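Local coordinates for protein 2-oxoadipate dioxygenase/decarboxylase (Pseudomonas putida, PDB 6W1G) that catalyses the iron(II)-dependent decarboxylation and hydroxylation of 2-oxoadipate to (R)-2-hydroxyglutarate and carbon dioxide, using dioxygen, in D-lysine catabolism, at residues A[99-103]-A[398-403]; A[4-8]-A[171-176]; A[192-198]-A[217-223]. All coordinates share one frame; numbering follows the deposited sequence. Where two conformers were deposited one is given.

Contact 1: residues A[99-103]-A[398-403]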
ATOM      1  N   TYR A  99      -9.650   4.558   5.577  1.00 14.00           N
ATOM      2  CA  TYR A  99      -8.711   5.395   6.316  1.00 16.22           C
ATOM      3  C   TYR A  99      -9.285   6.801   6.325  1.00 18.21           C
ATOM      4  O   TYR A  99      -9.359   7.440   5.277  1.00 19.07           O
ATOM      5  CB  TYR A  99      -7.341   5.421   5.654  1.00 15.14           C
ATOM      6  CG  TYR A  99      -6.749   4.040   5.416  1.00 13.56           C
ATOM      7  CD1 TYR A  99      -7.126   3.289   4.297  1.00 13.63           C
ATOM      8  CD2 TYR A  99      -5.831   3.480   6.282  1.00 14.17           C
ATOM      9  CE1 TYR A  99      -6.612   2.030   4.074  1.00 12.35           C
ATOM     10  CE2 TYR A  99      -5.321   2.229   6.067  1.00 12.99           C
ATOM     11  CZ  TYR A  99      -5.697   1.513   4.974  1.00 11.83           C
ATOM     12  OH  TYR A  99      -5.169   0.249   4.795  1.00 12.43           O
ATOM     13  N   ASP A 100      -9.713   7.279   7.474  1.00 18.42           N
ATOM     14  CA  ASP A 100     -10.346   8.591   7.578  1.00 21.41           C
ATOM     15  C   ASP A 100      -9.409   9.560   8.264  1.00 22.96           C
ATOM     16  O   ASP A 100      -9.131   9.425   9.459  1.00 25.13           O
ATOM     17  CB  ASP A 100     -11.633   8.430   8.366  1.00 25.80           C
ATOM     18  CG  ASP A 100     -12.428   9.700   8.453  1.00 29.97           C
ATOM     19  OD1 ASP A 100     -12.142  10.611   7.661  1.00 31.75           O
ATOM     20  OD2 ASP A 100     -13.324   9.755   9.303  1.00 32.26           O
ATOM     21  N   LEU A 101      -8.917  10.521   7.506  1.00 28.38           N
ATOM     22  CA  LEU A 101      -8.043  11.533   8.071  1.00 35.54           C
ATOM     23  C   LEU A 101      -8.773  12.772   8.559  1.00 37.91           C
ATOM     24  O   LEU A 101      -8.113  13.706   9.031  1.00 40.44           O
ATOM     25  CB  LEU A 101      -6.971  11.935   7.063  1.00 38.64           C
ATOM     26  CG  LEU A 101      -5.790  10.982   6.952  1.00 40.38           C
ATOM     27  CD1 LEU A 101      -5.055  11.201   5.653  1.00 42.69           C
ATOM     28  CD2 LEU A 101      -4.850  11.157   8.149  1.00 42.38           C
ATOM     29  N   SER A 102     -10.106  12.828   8.449  1.00 41.67           N
ATOM     30  CA  SER A 102     -10.834  13.972   8.994  0.82 44.27           C
ATOM     31  C   SER A 102     -10.483  14.211  10.458  1.00 49.96           C
ATOM     32  O   SER A 102     -10.503  15.355  10.922  1.00 53.58           O
ATOM     33  CB  SER A 102     -12.344  13.767   8.838  0.82 41.54           C
ATOM     34  OG  SER A 102     -12.714  13.495   7.495  0.82 38.75           O
ATOM     35  N   SER A 103     -10.171  13.147  11.201  1.00 55.46           N
ATOM     36  CA  SER A 103      -9.771  13.294  12.597  1.00 59.12           C
ATOM     37  C   SER A 103      -8.506  14.130  12.724  1.00 61.00           C
ATOM     38  O   SER A 103      -8.417  15.014  13.586  1.00 63.38           O
ATOM     39  CB  SER A 103      -9.549  11.904  13.195  1.00 60.34           C
ATOM     40  OG  SER A 103      -8.929  11.038  12.260  1.00 60.68           O
ATOM     41  N   ASP A 398      -1.697  -3.789   3.297  1.00  9.61           N
ATOM     42  CA  ASP A 398      -2.460  -2.539   3.478  1.00  9.92           C
ATOM     43  C   ASP A 398      -1.548  -1.445   4.040  1.00  9.96           C
ATOM     44  O   ASP A 398      -0.347  -1.431   3.752  1.00 10.07           O
ATOM     45  CB  ASP A 398      -3.707  -2.881   4.268  1.00 11.29           C
ATOM     46  CG  ASP A 398      -4.564  -3.861   3.497  1.00 10.80           C
ATOM     47  OD1 ASP A 398      -5.090  -3.444   2.454  1.00 11.68           O
ATOM     48  OD2 ASP A 398      -4.637  -5.045   3.895  1.00 11.65           O
ATOM     49  N   PHE A 399      -2.125  -0.507   4.785  1.00 10.36           N
ATOM     50  CA  PHE A 399      -1.417   0.711   5.153  1.00 10.06           C
ATOM     51  C   PHE A 399      -1.571   0.956   6.649  1.00 11.54           C
ATOM     52  O   PHE A 399      -2.392   0.306   7.325  1.00 11.52           O
ATOM     53  CB  PHE A 399      -1.935   1.859   4.298  1.00 10.94           C
ATOM     54  CG  PHE A 399      -1.616   1.620   2.845  1.00 10.68           C
ATOM     55  CD1 PHE A 399      -0.407   2.003   2.346  1.00 11.96           C
ATOM     56  CD2 PHE A 399      -2.459   0.914   2.013  1.00 11.41           C
ATOM     57  CE1 PHE A 399      -0.034   1.737   1.062  1.00 11.89           C
ATOM     58  CE2 PHE A 399      -2.077   0.594   0.723  1.00 11.48           C
ATOM     59  CZ  PHE A 399      -0.900   1.060   0.221  1.00 11.35           C
ATOM     60  N   LEU A 400      -0.728   1.843   7.182  1.00 12.48           N
ATOM     61  CA  LEU A 400      -0.804   2.104   8.606  1.00 12.83           C
ATOM     62  C   LEU A 400      -2.157   2.694   8.987  1.00 14.60           C
ATOM     63  O   LEU A 400      -2.733   3.505   8.241  1.00 15.53           O
ATOM     64  CB  LEU A 400       0.353   3.000   9.050  1.00 13.72           C
ATOM     65  CG  LEU A 400       1.751   2.364   8.948  1.00 14.30           C
ATOM     66  CD1 LEU A 400       2.835   3.400   9.262  1.00 14.60           C
ATOM     67  CD2 LEU A 400       1.876   1.130   9.857  1.00 14.37           C
ATOM     68  N   PRO A 401      -2.719   2.291  10.113  1.00 15.42           N
ATOM     69  CA  PRO A 401      -4.002   2.862  10.510  1.00 18.40           C
ATOM     70  C   PRO A 401      -3.875   4.313  10.914  1.00 17.30           C
ATOM     71  O   PRO A 401      -2.816   4.773  11.344  1.00 19.26           O
ATOM     72  CB  PRO A 401      -4.427   2.002  11.705  1.00 21.37           C
ATOM     73  CG  PRO A 401      -3.178   1.429  12.238  1.00 21.03           C
ATOM     74  CD  PRO A 401      -2.246   1.274  11.070  1.00 17.00           C
ATOM     75  N   VAL A 402      -4.983   5.039  10.758  1.00 21.05           N
ATOM     76  CA  VAL A 402      -5.077   6.384  11.293  1.00 26.75           C
ATOM     77  C   VAL A 402      -5.196   6.289  12.812  1.00 33.22           C
ATOM     78  O   VAL A 402      -5.955   5.461  13.336  1.00 36.74           O
ATOM     79  CB  VAL A 402      -6.296   7.122  10.705  1.00 28.17           C
ATOM     80  CG1 VAL A 402      -6.343   8.571  11.194  1.00 30.70           C
ATOM     81  CG2 VAL A 402      -6.310   7.079   9.177  1.00 28.13           C
ATOM     82  N   SER A 403      -4.441   7.116  13.523  1.00 35.83           N
ATOM     83  CA  SER A 403      -4.583   7.193  14.972  1.00 40.83           C
ATOM     84  C   SER A 403      -6.049   7.389  15.356  1.00 42.47           C
ATOM     85  O   SER A 403      -6.746   8.232  14.786  1.00 41.11           O
ATOM     86  CB  SER A 403      -3.760   8.374  15.475  1.00 44.76           C
ATOM     87  OG  SER A 403      -4.289   9.583  14.956  1.00 48.66           O
TER
HETATM   88  O   HOH W   1      -5.956  -0.934   2.583  1.00 15.21           O

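Contact 2: residues A[4-8]-A[171-176]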
ATOM      1  N   ASN A   4     -11.764 -18.416 -23.774  1.00 38.82           N
ATOM      2  CA  ASN A   4     -11.585 -17.183 -24.522  1.00 34.50           C
ATOM      3  C   ASN A   4     -10.096 -16.868 -24.518  1.00 29.74           C
ATOM      4  O   ASN A   4      -9.289 -17.603 -23.945  1.00 31.12           O
ATOM      5  CB  ASN A   4     -12.447 -16.078 -23.916  1.00 32.79           C
ATOM      6  CG  ASN A   4     -12.120 -15.826 -22.472  1.00 30.45           C
ATOM      7  OD1 ASN A   4     -10.960 -15.632 -22.124  1.00 27.43           O
ATOM      8  ND2 ASN A   4     -13.136 -15.863 -21.611  1.00 30.35           N
ATOM      9  N   ASP A   5      -9.733 -15.768 -25.169  1.00 26.05           N
ATOM     10  CA  ASP A   5      -8.345 -15.343 -25.235  1.00 23.60           C
ATOM     11  C   ASP A   5      -8.086 -14.128 -24.364  1.00 20.34           C
ATOM     12  O   ASP A   5      -7.137 -13.350 -24.617  1.00 21.86           O
ATOM     13  CB  ASP A   5      -7.913 -15.075 -26.667  1.00 24.28           C
ATOM     14  CG  ASP A   5      -8.625 -13.915 -27.299  1.00 29.47           C
ATOM     15  OD1 ASP A   5      -8.219 -13.575 -28.423  1.00 34.85           O
ATOM     16  OD2 ASP A   5      -9.547 -13.327 -26.687  1.00 28.43           O
ATOM     17  N   PHE A   6      -8.910 -13.909 -23.350  1.00 16.25           N
ATOM     18  CA  PHE A   6      -8.669 -12.771 -22.483  1.00 14.06           C
ATOM     19  C   PHE A   6      -7.443 -13.040 -21.622  1.00 14.87           C
ATOM     20  O   PHE A   6      -7.195 -14.177 -21.171  1.00 18.38           O
ATOM     21  CB  PHE A   6      -9.876 -12.525 -21.577  1.00 14.92           C
ATOM     22  CG  PHE A   6     -11.140 -12.205 -22.322  1.00 14.39           C
ATOM     23  CD1 PHE A   6     -11.113 -11.607 -23.567  1.00 15.42           C
ATOM     24  CD2 PHE A   6     -12.363 -12.489 -21.752  1.00 15.78           C
ATOM     25  CE1 PHE A   6     -12.284 -11.295 -24.218  1.00 17.01           C
ATOM     26  CE2 PHE A   6     -13.531 -12.168 -22.399  1.00 17.82           C
ATOM     27  CZ  PHE A   6     -13.483 -11.581 -23.639  1.00 18.13           C
ATOM     28  N   VAL A   7      -6.689 -11.970 -21.355  1.00 14.09           N
ATOM     29  CA  VAL A   7      -5.531 -12.052 -20.459  1.00 14.72           C
ATOM     30  C   VAL A   7      -6.008 -11.950 -19.017  1.00 14.84           C
ATOM     31  O   VAL A   7      -7.057 -11.401 -18.722  1.00 16.97           O
ATOM     32  CB  VAL A   7      -4.450 -11.009 -20.777  1.00 16.12           C
ATOM     33  CG1 VAL A   7      -3.913 -11.239 -22.180  1.00 19.30           C
ATOM     34  CG2 VAL A   7      -4.961  -9.635 -20.661  1.00 17.71           C
ATOM     35  N   SER A   8      -5.229 -12.482 -18.102  1.00 13.11           N
ATOM     36  CA  SER A   8      -5.655 -12.458 -16.718  1.00 13.25           C
ATOM     37  C   SER A   8      -5.634 -11.014 -16.219  1.00 11.76           C
ATOM     38  O   SER A   8      -4.703 -10.243 -16.538  1.00 12.52           O
ATOM     39  CB  SER A   8      -4.722 -13.281 -15.879  1.00 15.74           C
ATOM     40  OG  SER A   8      -3.501 -12.662 -15.799  1.00 18.63           O
ATOM     41  N   GLU A 171     -18.047  -7.953 -21.639  1.00 12.62           N
ATOM     42  CA  GLU A 171     -17.561  -9.144 -22.309  1.00 12.65           C
ATOM     43  C   GLU A 171     -16.883 -10.114 -21.363  1.00 13.53           C
ATOM     44  O   GLU A 171     -16.791 -11.306 -21.679  1.00 15.74           O
ATOM     45  CB  GLU A 171     -16.569  -8.757 -23.422  1.00 13.79           C
ATOM     46  CG  GLU A 171     -17.149  -7.833 -24.495  1.00 14.63           C
ATOM     47  CD  GLU A 171     -18.360  -8.436 -25.220  1.00 17.35           C
ATOM     48  OE1 GLU A 171     -18.401  -9.664 -25.400  1.00 20.74           O
ATOM     49  OE2 GLU A 171     -19.256  -7.676 -25.594  1.00 19.09           O
ATOM     50  N   GLY A 172     -16.400  -9.643 -20.217  1.00 13.04           N
ATOM     51  CA  GLY A 172     -15.751 -10.483 -19.231  1.00 14.14           C
ATOM     52  C   GLY A 172     -14.247 -10.467 -19.244  1.00 13.91           C
ATOM     53  O   GLY A 172     -13.625 -11.359 -18.646  1.00 16.95           O
ATOM     54  N   GLY A 173     -13.628  -9.553 -19.958  1.00 11.85           N
ATOM     55  CA  GLY A 173     -12.192  -9.395 -19.975  1.00 11.29           C
ATOM     56  C   GLY A 173     -11.754  -8.696 -21.255  1.00 11.26           C
ATOM     57  O   GLY A 173     -12.583  -8.244 -22.046  1.00 12.21           O
ATOM     58  N   LEU A 174     -10.434  -8.628 -21.428  1.00 11.69           N
ATOM     59  CA  LEU A 174      -9.797  -7.999 -22.562  1.00 11.06           C
ATOM     60  C   LEU A 174      -8.730  -8.938 -23.098  1.00 12.13           C
ATOM     61  O   LEU A 174      -8.009  -9.571 -22.337  1.00 13.23           O
ATOM     62  CB  LEU A 174      -9.135  -6.668 -22.178  1.00 11.84           C
ATOM     63  CG  LEU A 174     -10.071  -5.597 -21.631  1.00 11.78           C
ATOM     64  CD1 LEU A 174      -9.223  -4.393 -21.179  1.00 12.13           C
ATOM     65  CD2 LEU A 174     -11.058  -5.178 -22.679  1.00 12.86           C
ATOM     66  N   ASP A 175      -8.605  -9.012 -24.422  1.00 13.40           N
ATOM     67  CA  ASP A 175      -7.469  -9.708 -25.046  1.00 14.81           C
ATOM     68  C   ASP A 175      -6.187  -8.902 -24.893  1.00 14.18           C
ATOM     69  O   ASP A 175      -6.197  -7.802 -24.380  1.00 14.82           O
ATOM     70  CB  ASP A 175      -7.795 -10.077 -26.481  1.00 16.86           C
ATOM     71  CG  ASP A 175      -7.928  -8.886 -27.427  1.00 20.12           C
ATOM     72  OD1 ASP A 175      -7.513  -7.752 -27.184  1.00 19.26           O
ATOM     73  OD2 ASP A 175      -8.436  -9.133 -28.529  1.00 28.71           O
ATOM     74  N   ALA A 176      -5.064  -9.478 -25.346  1.00 16.27           N
ATOM     75  CA  ALA A 176      -3.764  -8.865 -25.089  1.00 17.99           C
ATOM     76  C   ALA A 176      -3.667  -7.477 -25.704  1.00 18.63           C
ATOM     77  O   ALA A 176      -3.155  -6.550 -25.065  1.00 18.68           O
ATOM     78  CB  ALA A 176      -2.629  -9.753 -25.601  1.00 20.85           C
TER
HETATM   79  O   HOH W   2      -5.102 -12.378 -25.901  1.00 25.35           O
HETATM   80  O   HOH W   3      -8.217 -11.434 -29.787  1.00 37.74           O
HETATM   81  O   HOH W   4      -9.166  -9.708 -19.007  1.00 14.00           O

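Contact 3: residues A[192-198]-A[217-223]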
ATOM      1  N   TRP A 192       1.779  13.625 -14.811  1.00 14.60           N
ATOM      2  CA  TRP A 192       1.926  14.986 -14.333  1.00 15.23           C
ATOM      3  C   TRP A 192       1.630  15.974 -15.456  1.00 17.66           C
ATOM      4  O   TRP A 192       2.108  15.807 -16.577  1.00 19.41           O
ATOM      5  CB  TRP A 192       3.378  15.197 -13.880  1.00 17.00           C
ATOM      6  CG  TRP A 192       3.603  16.563 -13.302  1.00 18.65           C
ATOM      7  CD1 TRP A 192       4.053  17.676 -13.957  1.00 22.92           C
ATOM      8  CD2 TRP A 192       3.354  16.963 -11.945  1.00 21.11           C
ATOM      9  NE1 TRP A 192       4.104  18.743 -13.091  1.00 24.36           N
ATOM     10  CE2 TRP A 192       3.686  18.327 -11.850  1.00 23.58           C
ATOM     11  CE3 TRP A 192       2.892  16.299 -10.808  1.00 22.70           C
ATOM     12  CZ2 TRP A 192       3.556  19.041 -10.667  1.00 24.67           C
ATOM     13  CZ3 TRP A 192       2.780  17.016  -9.611  1.00 24.74           C
ATOM     14  CH2 TRP A 192       3.106  18.368  -9.560  1.00 25.79           C
ATOM     15  N   HIS A 193       0.875  17.036 -15.144  1.00 19.15           N
ATOM     16  CA  HIS A 193       0.622  18.141 -16.075  1.00 23.36           C
ATOM     17  C   HIS A 193       0.941  19.452 -15.377  1.00 24.72           C
ATOM     18  O   HIS A 193       0.344  19.766 -14.347  1.00 26.06           O
ATOM     19  CB  HIS A 193      -0.843  18.142 -16.527  1.00 27.15           C
ATOM     20  CG  HIS A 193      -1.263  16.886 -17.215  1.00 32.67           C
ATOM     21  ND1 HIS A 193      -2.020  15.912 -16.596  1.00 35.22           N
ATOM     22  CD2 HIS A 193      -0.990  16.418 -18.458  1.00 38.61           C
ATOM     23  CE1 HIS A 193      -2.207  14.905 -17.432  1.00 37.21           C
ATOM     24  NE2 HIS A 193      -1.589  15.184 -18.564  1.00 37.48           N
ATOM     25  N   GLN A 194       1.877  20.234 -15.937  1.00 25.66           N
ATOM     26  CA  GLN A 194       2.307  21.463 -15.254  1.00 27.82           C
ATOM     27  C   GLN A 194       1.298  22.600 -15.375  1.00 27.84           C
ATOM     28  O   GLN A 194       1.308  23.505 -14.533  1.00 29.01           O
ATOM     29  CB  GLN A 194       3.693  21.912 -15.713  1.00 33.05           C
ATOM     30  CG  GLN A 194       3.781  22.406 -17.103  1.00 37.73           C
ATOM     31  CD  GLN A 194       5.101  23.116 -17.352  1.00 42.47           C
ATOM     32  OE1 GLN A 194       6.166  22.637 -16.956  1.00 44.39           O
ATOM     33  NE2 GLN A 194       5.032  24.278 -17.980  1.00 44.44           N
ATOM     34  N   ASP A 195       0.417  22.569 -16.370  1.00 27.63           N
ATOM     35  CA  ASP A 195      -0.518  23.671 -16.584  1.00 30.95           C
ATOM     36  C   ASP A 195      -1.705  23.524 -15.633  1.00 27.46           C
ATOM     37  O   ASP A 195      -2.532  22.619 -15.785  1.00 29.72           O
ATOM     38  CB  ASP A 195      -0.966  23.713 -18.044  1.00 35.36           C
ATOM     39  CG  ASP A 195       0.031  24.434 -18.955  1.00 41.16           C
ATOM     40  OD1 ASP A 195       1.239  24.101 -18.941  1.00 43.63           O
ATOM     41  OD2 ASP A 195      -0.406  25.327 -19.710  1.00 45.84           O
ATOM     42  N   ALA A 196      -1.783  24.408 -14.645  1.00 26.37           N
ATOM     43  CA  ALA A 196      -2.905  24.410 -13.720  1.00 26.98           C
ATOM     44  C   ALA A 196      -4.201  24.812 -14.423  1.00 29.64           C
ATOM     45  O   ALA A 196      -4.214  25.443 -15.484  1.00 31.91           O
ATOM     46  CB  ALA A 196      -2.674  25.422 -12.602  1.00 28.80           C
ATOM     47  N   THR A 197      -5.307  24.452 -13.785  1.00 31.03           N
ATOM     48  CA  THR A 197      -6.639  24.759 -14.262  1.00 33.24           C
ATOM     49  C   THR A 197      -7.198  26.032 -13.642  1.00 34.74           C
ATOM     50  O   THR A 197      -8.360  26.371 -13.900  1.00 37.75           O
ATOM     51  CB  THR A 197      -7.562  23.587 -13.906  1.00 37.10           C
ATOM     52  OG1 THR A 197      -7.762  23.551 -12.487  1.00 41.46           O
ATOM     53  CG2 THR A 197      -6.925  22.273 -14.322  1.00 38.94           C
ATOM     54  N   VAL A 198      -6.400  26.753 -12.862  1.00 34.29           N
ATOM     55  CA  VAL A 198      -6.852  27.894 -12.084  1.00 36.82           C
ATOM     56  C   VAL A 198      -5.868  29.032 -12.297  1.00 35.98           C
ATOM     57  O   VAL A 198      -4.755  28.845 -12.792  1.00 35.60           O
ATOM     58  CB  VAL A 198      -6.961  27.546 -10.583  1.00 38.97           C
ATOM     59  CG1 VAL A 198      -8.051  26.519 -10.379  1.00 40.33           C
ATOM     60  CG2 VAL A 198      -5.616  27.045 -10.043  1.00 40.63           C
ATOM     61  N   VAL A 217      -7.446  20.291  -6.711  1.00 19.53           N
ATOM     62  CA  VAL A 217      -8.317  21.127  -7.516  1.00 19.58           C
ATOM     63  C   VAL A 217      -7.557  21.818  -8.640  1.00 20.96           C
ATOM     64  O   VAL A 217      -8.105  22.041  -9.728  1.00 22.89           O
ATOM     65  CB  VAL A 217      -9.009  22.168  -6.611  1.00 22.41           C
ATOM     66  CG1 VAL A 217      -9.829  23.119  -7.435  1.00 23.73           C
ATOM     67  CG2 VAL A 217      -9.873  21.488  -5.582  1.00 23.36           C
ATOM     68  N   ALA A 218      -6.303  22.179  -8.405  1.00 21.79           N
ATOM     69  CA  ALA A 218      -5.605  23.033  -9.353  1.00 23.68           C
ATOM     70  C   ALA A 218      -5.059  22.307 -10.584  1.00 23.70           C
ATOM     71  O   ALA A 218      -4.630  22.968 -11.521  1.00 26.31           O
ATOM     72  CB  ALA A 218      -4.438  23.772  -8.690  1.00 26.15           C
ATOM     73  N   PHE A 219      -5.048  20.982 -10.599  1.00 25.92           N
ATOM     74  CA  PHE A 219      -4.417  20.225 -11.671  1.00 25.80           C
ATOM     75  C   PHE A 219      -5.458  19.466 -12.477  1.00 24.91           C
ATOM     76  O   PHE A 219      -6.608  19.275 -12.047  1.00 25.66           O
ATOM     77  CB  PHE A 219      -3.347  19.277 -11.112  1.00 27.30           C
ATOM     78  CG  PHE A 219      -2.199  20.006 -10.460  1.00 28.43           C
ATOM     79  CD1 PHE A 219      -2.276  20.394  -9.142  1.00 26.11           C
ATOM     80  CD2 PHE A 219      -1.069  20.346 -11.183  1.00 29.20           C
ATOM     81  CE1 PHE A 219      -1.236  21.083  -8.547  1.00 27.73           C
ATOM     82  CE2 PHE A 219      -0.032  21.046 -10.586  1.00 29.84           C
ATOM     83  CZ  PHE A 219      -0.115  21.404  -9.278  1.00 28.97           C
ATOM     84  N   LYS A 220      -5.033  19.038 -13.654  1.00 23.80           N
ATOM     85  CA  LYS A 220      -5.961  18.452 -14.600  1.00 25.31           C
ATOM     86  C   LYS A 220      -6.482  17.102 -14.131  1.00 23.86           C
ATOM     87  O   LYS A 220      -7.593  16.708 -14.521  1.00 25.17           O
ATOM     88  CB  LYS A 220      -5.287  18.292 -15.955  1.00 30.63           C
ATOM     89  CG  LYS A 220      -4.868  19.616 -16.596  1.00 36.60           C
ATOM     90  CD  LYS A 220      -4.398  19.420 -18.037  1.00 40.45           C
ATOM     91  CE  LYS A 220      -3.576  20.596 -18.534  1.00 44.03           C
ATOM     92  NZ  LYS A 220      -2.884  20.281 -19.822  1.00 46.56           N
ATOM     93  N   GLY A 221      -5.699  16.379 -13.332  1.00 19.12           N
ATOM     94  CA  GLY A 221      -6.084  15.058 -12.907  1.00 16.65           C
ATOM     95  C   GLY A 221      -5.259  14.573 -11.751  1.00 15.44           C
ATOM     96  O   GLY A 221      -4.419  15.304 -11.196  1.00 16.65           O
ATOM     97  N   PRO A 222      -5.474  13.314 -11.349  1.00 14.55           N
ATOM     98  CA  PRO A 222      -4.810  12.727 -10.162  1.00 16.16           C
ATOM     99  C   PRO A 222      -3.402  12.225 -10.432  1.00 16.91           C
ATOM    100  O   PRO A 222      -3.149  11.017 -10.591  1.00 16.80           O
ATOM    101  CB  PRO A 222      -5.749  11.581  -9.783  1.00 16.78           C
ATOM    102  CG  PRO A 222      -6.325  11.144 -11.061  1.00 15.75           C
ATOM    103  CD  PRO A 222      -6.553  12.433 -11.835  1.00 14.46           C
ATOM    104  N   HIS A 223      -2.462  13.132 -10.471  1.00 14.81           N
ATOM    105  CA  HIS A 223      -1.076  12.758 -10.700  1.00 14.46           C
ATOM    106  C   HIS A 223      -0.561  11.921  -9.533  1.00 12.69           C
ATOM    107  O   HIS A 223      -1.126  11.901  -8.433  1.00 14.93           O
ATOM    108  CB  HIS A 223      -0.207  13.992 -10.923  1.00 14.87           C
ATOM    109  CG  HIS A 223      -0.340  15.052  -9.878  1.00 16.17           C
ATOM    110  ND1 HIS A 223      -0.550  16.376 -10.206  1.00 21.14           N
ATOM    111  CD2 HIS A 223      -0.301  15.001  -8.526  1.00 18.34           C
ATOM    112  CE1 HIS A 223      -0.620  17.097  -9.101  1.00 22.24           C
ATOM    113  NE2 HIS A 223      -0.484  16.285  -8.067  1.00 18.80           N
TER
HETATM  114  O   HOH W   5      -0.460  17.332 -12.653  1.00 23.49           O
HETATM  115  O   HOH W   6      -2.451  20.271 -14.412  1.00 27.34           O
HETATM  116  O   HOH W   7      -2.696  16.311 -13.689  1.00 27.38           O
HETATM  117  O   HOH W   8      -0.036  20.838 -18.810  1.00 35.20           O
HETATM  118  O   HOH W   9      -8.887  20.752 -12.034  1.00 34.96           O

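Contact 1: residues A[99-103]-A[398-403]
Tyr99 and Val402 carry most of this contact, Tyr99 through the length of its side chain, from CB to the hydroxyl, and Val402 through its two methyls. The polar part lies at the far end of the Tyr99 ring. Phe399 N donates to Tyr99 OH at 3.1 Å, with a bent N-H...O angle of 140°. Tyr99 OH in turn donates to a water at 2.6 Å, which sits in the plane of the ring. That water donates a hydrogen bond to Asp398 OD1, which also forms a salt bridge with Arg114. The phenol is thus bonded on both its donor and its acceptor side.

Two contacts are apolar. Tyr99 CZ lies 3.8 Å from Phe399 CB, and the two side chains cross at about a right angle. Val402 turns its CB toward 99-103, and CG2 rests 4.0 Å from Tyr99 CB.

Other van der Waals contacts involve polar atoms. Tyr99 OH meets the Phe399 ring at its edge, in plane. Leu400 O lies at the Tyr99 ring edge, 3.6 Å from Tyr99 CE2. Val402 CG1, anti to the Val402 nitrogen (chi1 -176°), comes within 3.4 Å of Asp100 O and touches Ser103 OG.

A phenylalanine in place of Tyr99 would probably leave Phe399 N without this acceptor and break the water link to Asp398.

Val402 binds 2-oxoadipate, and the Phe399 ring packs edge-to-face on the metal ligand His70. The bond from Phe399 N and the water-mediated link to Asp398 join the end of strand 94-100 to a loop that forms part of the substrate pocket.

Contact 2: residues A[4-8]-A[171-176]
Glu171 meets the Phe6 ring with its backbone: Glu171 O lies at the ring edge, 3.4 Å from Phe6 CE2. Gly172 leaves the helix with positive phi (99°), and its carbonyl oxygen approaches Phe6 CD2. The Gly173-Leu174 peptide lies flat over one face of the Phe6 ring. Gly173 CA sits 3.9 Å from the ring centroid in a CH-pi contact. Asn4 CB lies over the opposite face, toward its rim, and Asn4 OD1 closes an Asx turn by accepting from Phe6 N.

Leu174 supplies the direct backbone bond, Val7 N to Leu174 O at 2.9 Å. A water joins Leu174 N to Val7 O. Asp175 has CG between its backbone N and carbonyl carbon (chi1 68°), as has Asp5 (66°), and the two side chains lie alongside. Asp5 OD1 and Asp175 OD2 stand 4.4 Å apart, and one water donates to both. Asp175 OD1 caps the next helix at Asp178 N. Ala176 CB touches Val7 CG1 at 3.9 Å, while a water links Ala176 N to Asp5 O.

The contact fastens the N-terminal arm to the turn between helices 159-171 and 176-188. The shared water probably eases the repulsion between the two carboxylates.

Contact 3: residues A[192-198]-A[217-223]
Lys220 lays its aliphatic chain across His193 and Asp195, while Trp192 stacks on His223 and meets Phe219. Lys220 runs extended from CG onward and crosses His193 at about a right angle. Its CD lies 4.1 Å from His193 CB, and its CE lies 3.6 Å from Asp195 O. The amine, Lys220 NZ, donates to a water that also takes the N-H of Asp195. A second water accepts from Lys220 N and donates to the carbonyl oxygens of His193 and Asp195, so water bridges probably help to hold the bend of 192-198.

Trp192 forms an offset stack with His223, the ring planes 27° apart. Trp192 CZ3 stands over the centre of the imidazole, 3.4 Å from His223 CE1. The tryptophan reaches it with CG anti to its own nitrogen (chi1 -177°). His223 NE2 is bonded to Asp215, and its ND1 shares a water with His193 N. Both bonds help fix the turn of the ring.

Phe219 completes the aromatic cluster. His223 CE1 lies over one face of the Phe219 ring, toward its rim. Phe219 CE2 is 4.1 Å from Trp192 CZ2, the two rings inclined at 48°. The edge of Phe219 meets His193 O, 3.5 Å from CD2. Next to it, Thr197 N donates to Ala218 O at 2.8 Å, and Val198 CG2 packs on Ala218 CB.

The two loops flank helices 200-209 and 211-217. Helix 141-153 packs on Thr197, Val198 and Val217. Trp192 leans on strand 288-298, and the loop holding His223 leads on toward strand 226-229.

How the contacts relate
The three contacts do not touch one another. Contact 1 lies nearest the active site: the side chain of Phe399 is about 5 Å from the bound nickel ion held by His70, His226 and Glu294. Contact 3 stands further off, the His223 side chain about 13 Å from the nickel but about 6 Å from that of Arg74, which binds 2-oxoadipate and is probably important for substrate specificity. Its nearest atoms are about 14 Å from contact 1, and along the chain it is nested between the segments of that contact. Contact 2 lies away from these sites, its centre about 36 Å from that of contact 1, across the chain's centre, and about 33 Å from that of contact 3.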